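Local coordinates for phage-related protein (Bordetella bronchiseptica RB50, PDB 3BJQ) that is of unknown function but resembles phage major capsid proteins and probably builds the protein shell of a phage head, at residues 85-90 / 117-122; 177-182 / 219-224. One frame throughout, in Å; residues are numbered along the deposited sequence.

Contact 1: residues 85-90 / 117-122; sequences SALEAK and RIMALA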
loop_
_atom_site.group_PDB
_atom_site.type_symbol
_atom_site.label_atom_id
_atom_site.label_comp_id
_atom_site.label_asym_id
_atom_site.label_seq_id
_atom_site.Cartn_x
_atom_site.Cartn_y
_atom_site.Cartn_z
ATOM N N SER E 85 -11.543 -37.265 -14.255
ATOM C CA SER E 85 -12.751 -36.981 -15.019
ATOM C C SER E 85 -12.816 -35.507 -15.403
ATOM O O SER E 85 -13.844 -34.837 -15.195
ATOM C CB SER E 85 -13.992 -37.373 -14.203
ATOM O OG SER E 85 -13.904 -38.704 -13.699
ATOM N N ALA E 86 -11.709 -34.999 -15.939
ATOM C CA ALA E 86 -11.633 -33.610 -16.362
ATOM C C ALA E 86 -12.556 -33.370 -17.555
ATOM O O ALA E 86 -12.645 -34.189 -18.469
ATOM C CB ALA E 86 -10.184 -33.230 -16.706
ATOM N N LEU E 87 -13.260 -32.247 -17.511
ATOM C CA LEU E 87 -14.156 -31.837 -18.581
ATOM C C LEU E 87 -13.508 -30.619 -19.230
ATOM O O LEU E 87 -12.403 -30.230 -18.845
ATOM C CB LEU E 87 -15.536 -31.508 -17.995
ATOM C CG LEU E 87 -16.314 -32.657 -17.345
ATOM C CD1 LEU E 87 -17.581 -32.176 -16.644
ATOM C CD2 LEU E 87 -16.674 -33.703 -18.391
ATOM N N GLU E 88 -14.166 -30.055 -20.232
ATOM C CA GLU E 88 -13.649 -28.903 -20.955
ATOM C C GLU E 88 -14.738 -27.842 -21.092
ATOM O O GLU E 88 -15.718 -28.027 -21.837
ATOM C CB GLU E 88 -13.125 -29.310 -22.346
ATOM C CG GLU E 88 -11.666 -29.820 -22.354
ATOM C CD GLU E 88 -11.193 -30.260 -23.717
ATOM O OE1 GLU E 88 -12.047 -30.461 -24.602
ATOM O OE2 GLU E 88 -9.969 -30.404 -23.907
ATOM N N ALA E 89 -14.554 -26.740 -20.366
ATOM C CA ALA E 89 -15.395 -25.563 -20.494
ATOM C C ALA E 89 -15.131 -24.930 -21.868
ATOM O O ALA E 89 -14.010 -24.963 -22.355
ATOM C CB ALA E 89 -15.058 -24.595 -19.397
ATOM N N LYS E 90 -16.143 -24.301 -22.450
ATOM C CA LYS E 90 -16.081 -23.809 -23.822
ATOM C C LYS E 90 -16.686 -22.425 -23.910
ATOM O O LYS E 90 -17.781 -22.198 -23.412
ATOM C CB LYS E 90 -16.871 -24.781 -24.715
ATOM C CG LYS E 90 -17.016 -24.436 -26.150
ATOM C CD LYS E 90 -17.561 -25.635 -26.963
ATOM C CE LYS E 90 -18.930 -26.109 -26.464
ATOM N NZ LYS E 90 -19.938 -24.993 -26.466
ATOM N N ARG E 117 -21.178 -27.526 -12.612
ATOM C CA ARG E 117 -22.531 -27.995 -12.255
ATOM C C ARG E 117 -22.734 -29.455 -12.582
ATOM O O ARG E 117 -23.403 -30.178 -11.847
ATOM C CB ARG E 117 -23.638 -27.217 -12.943
ATOM C CG ARG E 117 -24.998 -27.651 -12.338
ATOM C CD ARG E 117 -26.154 -27.190 -13.092
ATOM N NE ARG E 117 -27.437 -27.529 -12.458
ATOM C CZ ARG E 117 -28.214 -28.564 -12.773
ATOM N NH1 ARG E 117 -27.838 -29.479 -13.643
ATOM N NH2 ARG E 117 -29.379 -28.700 -12.156
ATOM N N ILE E 118 -22.201 -29.868 -13.716
ATOM C CA ILE E 118 -22.194 -31.257 -14.108
ATOM C C ILE E 118 -21.480 -32.115 -13.072
ATOM O O ILE E 118 -21.959 -33.182 -12.695
ATOM C CB ILE E 118 -21.463 -31.438 -15.455
ATOM C CG1 ILE E 118 -22.284 -30.856 -16.600
ATOM C CG2 ILE E 118 -21.197 -32.898 -15.726
ATOM C CD1 ILE E 118 -22.932 -31.914 -17.490
HETATM N N MSE E 119 -20.318 -31.654 -12.622
HETATM C CA MSE E 119 -19.559 -32.376 -11.604
HETATM C C MSE E 119 -20.274 -32.387 -10.261
HETATM O O MSE E 119 -20.163 -33.340 -9.484
HETATM C CB MSE E 119 -18.163 -31.761 -11.443
HETATM C CG MSE E 119 -17.235 -32.093 -12.605
HETATM SE SE MSE E 119 -15.616 -31.010 -12.644
HETATM C CE MSE E 119 -14.809 -31.797 -14.251
ATOM N N ALA E 120 -20.975 -31.306 -9.974
ATOM C CA ALA E 120 -21.717 -31.176 -8.722
ATOM C C ALA E 120 -22.881 -32.146 -8.627
ATOM O O ALA E 120 -23.160 -32.733 -7.566
ATOM C CB ALA E 120 -22.185 -29.765 -8.569
ATOM N N LEU E 121 -23.555 -32.346 -9.749
ATOM C CA LEU E 121 -24.694 -33.233 -9.801
ATOM C C LEU E 121 -24.227 -34.685 -9.750
ATOM O O LEU E 121 -24.872 -35.514 -9.130
ATOM C CB LEU E 121 -25.529 -32.928 -11.066
ATOM C CG LEU E 121 -27.028 -33.240 -11.078
ATOM C CD1 LEU E 121 -27.722 -32.755 -9.799
ATOM C CD2 LEU E 121 -27.693 -32.628 -12.325
ATOM N N ALA E 122 -23.114 -34.999 -10.410
ATOM C CA ALA E 122 -22.546 -36.351 -10.358
ATOM C C ALA E 122 -22.117 -36.678 -8.924
ATOM O O ALA E 122 -22.336 -37.784 -8.432
ATOM C CB ALA E 122 -21.370 -36.469 -11.286
#
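The carbonyl oxygen of S85 is met at 3.3 Å by the terminal methyl CE of M119, a selenomethionine, in a contact that is not a hydrogen bond. The same methyl touches L87, lying 3.5 Å from its CG and 3.7 Å from its CD1, so that the two side chains meet tip to tip. M119 gets there by running straight out from helix 105-131: its CE is anti to CB (chi3 -180°), the chain being extended beyond CG, which carries the methyl out toward strand 87-92. The L87 branch that faces the helix is CD1. The L87 side chain crosses that of I118 at about a right angle, with CD1 3.8 Å from I118 CG2, and CD1 also passes 4.1 Å from M119 CG. L87 thus rests against two successive residues of the helix, while V115 of the preceding turn adds to the same patch. On the strand, L87 pairs through its backbone with V291, and K69 and I71 of a neighbouring subunit pack on L87 and I118 respectively. A long helix laid beside a sheet in this way is consistent with the peripheral domain of HK97-type capsid proteins. No hydrogen bond joins the two segments; with hydrocarbon groups and one carbonyl oxygen touching, the contact probably rests on shape and exclusion of water, with no directional bond to fix its register.

Contact 2: residues 177-182 / 219-224; sequences PNRLML and VEEIVV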
loop_
_atom_site.group_PDB
_atom_site.type_symbol
_atom_site.label_atom_id
_atom_site.label_comp_id
_atom_site.label_asym_id
_atom_site.label_seq_id
_atom_site.Cartn_x
_atom_site.Cartn_y
_atom_site.Cartn_z
ATOM N N PRO E 177 -25.524 -37.286 16.882
ATOM C CA PRO E 177 -25.494 -36.970 15.458
ATOM C C PRO E 177 -25.875 -35.506 15.278
ATOM O O PRO E 177 -26.658 -34.983 16.066
ATOM C CB PRO E 177 -26.550 -37.902 14.861
ATOM C CG PRO E 177 -27.417 -38.284 15.963
ATOM C CD PRO E 177 -26.568 -38.274 17.202
ATOM N N ASN E 178 -25.294 -34.846 14.281
ATOM C CA ASN E 178 -25.544 -33.426 14.048
ATOM C C ASN E 178 -26.086 -33.094 12.661
ATOM O O ASN E 178 -26.265 -31.912 12.331
ATOM C CB ASN E 178 -24.271 -32.618 14.328
ATOM C CG ASN E 178 -23.104 -33.077 13.505
ATOM O OD1 ASN E 178 -23.222 -34.010 12.710
ATOM N ND2 ASN E 178 -21.969 -32.424 13.679
ATOM N N ARG E 179 -26.348 -34.125 11.864
ATOM C CA ARG E 179 -26.898 -33.955 10.538
ATOM C C ARG E 179 -28.086 -34.862 10.366
ATOM O O ARG E 179 -27.959 -36.059 10.560
ATOM C CB ARG E 179 -25.923 -34.386 9.457
ATOM C CG ARG E 179 -24.719 -33.577 9.324
ATOM C CD ARG E 179 -24.960 -32.239 8.656
ATOM N NE ARG E 179 -23.661 -31.589 8.584
ATOM C CZ ARG E 179 -23.096 -30.958 9.604
ATOM N NH1 ARG E 179 -23.738 -30.833 10.753
ATOM N NH2 ARG E 179 -21.897 -30.428 9.458
ATOM N N LEU E 180 -29.222 -34.302 9.972
ATOM C CA LEU E 180 -30.385 -35.125 9.607
ATOM C C LEU E 180 -30.733 -34.776 8.171
ATOM O O LEU E 180 -30.943 -33.612 7.868
ATOM C CB LEU E 180 -31.564 -34.896 10.572
ATOM C CG LEU E 180 -32.733 -35.910 10.545
ATOM C CD1 LEU E 180 -33.368 -36.038 11.921
ATOM C CD2 LEU E 180 -33.753 -35.494 9.544
HETATM N N MSE E 181 -30.725 -35.785 7.290
HETATM C CA MSE E 181 -31.122 -35.643 5.908
HETATM C C MSE E 181 -32.566 -36.145 5.736
HETATM O O MSE E 181 -32.842 -37.323 5.917
HETATM C CB MSE E 181 -30.196 -36.480 5.003
HETATM C CG MSE E 181 -30.262 -36.177 3.523
HETATM SE SE MSE E 181 -31.846 -36.713 2.554
HETATM C CE MSE E 181 -31.817 -38.591 2.886
ATOM N N LEU E 182 -33.478 -35.242 5.407
ATOM C CA LEU E 182 -34.848 -35.600 5.034
ATOM C C LEU E 182 -34.961 -35.499 3.522
ATOM O O LEU E 182 -34.740 -34.413 2.966
ATOM C CB LEU E 182 -35.845 -34.603 5.614
ATOM C CG LEU E 182 -35.932 -34.436 7.127
ATOM C CD1 LEU E 182 -36.941 -33.377 7.466
ATOM C CD2 LEU E 182 -36.320 -35.763 7.753
ATOM N N VAL E 219 -31.500 -31.829 16.653
ATOM C CA VAL E 219 -30.412 -32.061 15.736
ATOM C C VAL E 219 -29.928 -30.696 15.266
ATOM O O VAL E 219 -30.731 -29.831 14.873
ATOM C CB VAL E 219 -30.810 -32.916 14.508
ATOM C CG1 VAL E 219 -31.135 -34.366 14.930
ATOM C CG2 VAL E 219 -31.980 -32.282 13.759
ATOM N N GLU E 220 -28.611 -30.536 15.272
ATOM C CA GLU E 220 -27.963 -29.301 14.863
ATOM C C GLU E 220 -28.419 -28.768 13.506
ATOM O O GLU E 220 -28.708 -27.590 13.359
ATOM C CB GLU E 220 -26.457 -29.523 14.811
ATOM C CG GLU E 220 -25.635 -28.277 14.590
ATOM C CD GLU E 220 -24.153 -28.573 14.693
ATOM O OE1 GLU E 220 -23.614 -28.460 15.819
ATOM O OE2 GLU E 220 -23.550 -28.964 13.669
ATOM N N GLU E 221 -28.450 -29.633 12.509
ATOM C CA GLU E 221 -28.755 -29.194 11.171
ATOM C C GLU E 221 -29.577 -30.240 10.440
ATOM O O GLU E 221 -29.272 -31.426 10.501
ATOM C CB GLU E 221 -27.449 -28.932 10.435
ATOM C CG GLU E 221 -27.628 -28.372 9.023
ATOM C CD GLU E 221 -26.350 -27.777 8.462
ATOM O OE1 GLU E 221 -25.272 -27.999 9.062
ATOM O OE2 GLU E 221 -26.432 -27.097 7.414
ATOM N N ILE E 222 -30.631 -29.784 9.770
ATOM C CA ILE E 222 -31.461 -30.635 8.926
ATOM C C ILE E 222 -31.212 -30.183 7.505
ATOM O O ILE E 222 -31.310 -28.986 7.222
ATOM C CB ILE E 222 -32.980 -30.495 9.270
ATOM C CG1 ILE E 222 -33.245 -30.990 10.686
ATOM C CG2 ILE E 222 -33.875 -31.264 8.221
ATOM C CD1 ILE E 222 -34.736 -31.006 11.104
ATOM N N VAL E 223 -30.857 -31.117 6.628
ATOM C CA VAL E 223 -30.660 -30.828 5.210
ATOM C C VAL E 223 -31.709 -31.611 4.422
ATOM O O VAL E 223 -32.079 -32.718 4.810
ATOM C CB VAL E 223 -29.199 -31.104 4.769
ATOM C CG1 VAL E 223 -28.234 -30.235 5.587
ATOM C CG2 VAL E 223 -28.830 -32.569 4.884
ATOM N N VAL E 224 -32.242 -31.000 3.360
ATOM C CA VAL E 224 -33.285 -31.613 2.563
ATOM C C VAL E 224 -32.755 -32.067 1.204
ATOM O O VAL E 224 -32.185 -31.270 0.462
ATOM C CB VAL E 224 -34.459 -30.656 2.322
ATOM C CG1 VAL E 224 -35.592 -31.403 1.597
ATOM C CG2 VAL E 224 -34.949 -30.056 3.671
HETATM O O HOH W 1 -26.952 -32.613 17.002
#
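L180, L182 and V223 bury the largest areas where strand 179-182 runs parallel to strand 221-224. The backbone of L180 bonds to both flanks of I222: its N donates to E221 O at 2.9 Å, and its O accepts from V223 N at 2.8 Å. V223 O then receives L182 N at 2.9 Å, the next step of a regular parallel pairing. Beyond the backbone, L180 brings CD1 to within 4.1 Å of V219 CG1, and L182 crosses I222 obliquely, its CD1 3.8 Å from I222 CG2. V223 points to the opposite face, where its CG2 lies 4.1 Å from M181 CG. That face also carries a charged cluster. R179 NH1 makes a weak bond to E220 OE2 (3.5 Å) at the guanidinium edge, while E221 OE1 sits over one guanidinium face; R179 has D252 as a further salt-bridge partner, and E221 has K33. The strands belong to a mixed sheet and are joined by a beta-alpha-beta crossover. Helix 210-217 from that connection packs on L182 and I222, helix 158-173 reaches L180 through V162, I30 covers M181 and V223, and strand 245-248 pairs with 179-183 along its other edge.

Overall arrangement
Two ways of joining elements of one capsid-like chain appear here. Contact 2 is core: two neighbouring strands of one sheet, bonded through their backbones and untouched by the other subunits, with hydrocarbon on one face and a charged network, only partly buried, mixed in on the other. Contact 1 lies near the surface and sets a helix against a strand of a different sheet, using side-chain tips and burying about a quarter as much area. Charged residues beside it, such as E88, K90 and R117, bind a neighbouring subunit instead. The contacts share no element, follow one another along the chain, and lie on opposite sides of its centre, their own centres about 28 Å apart.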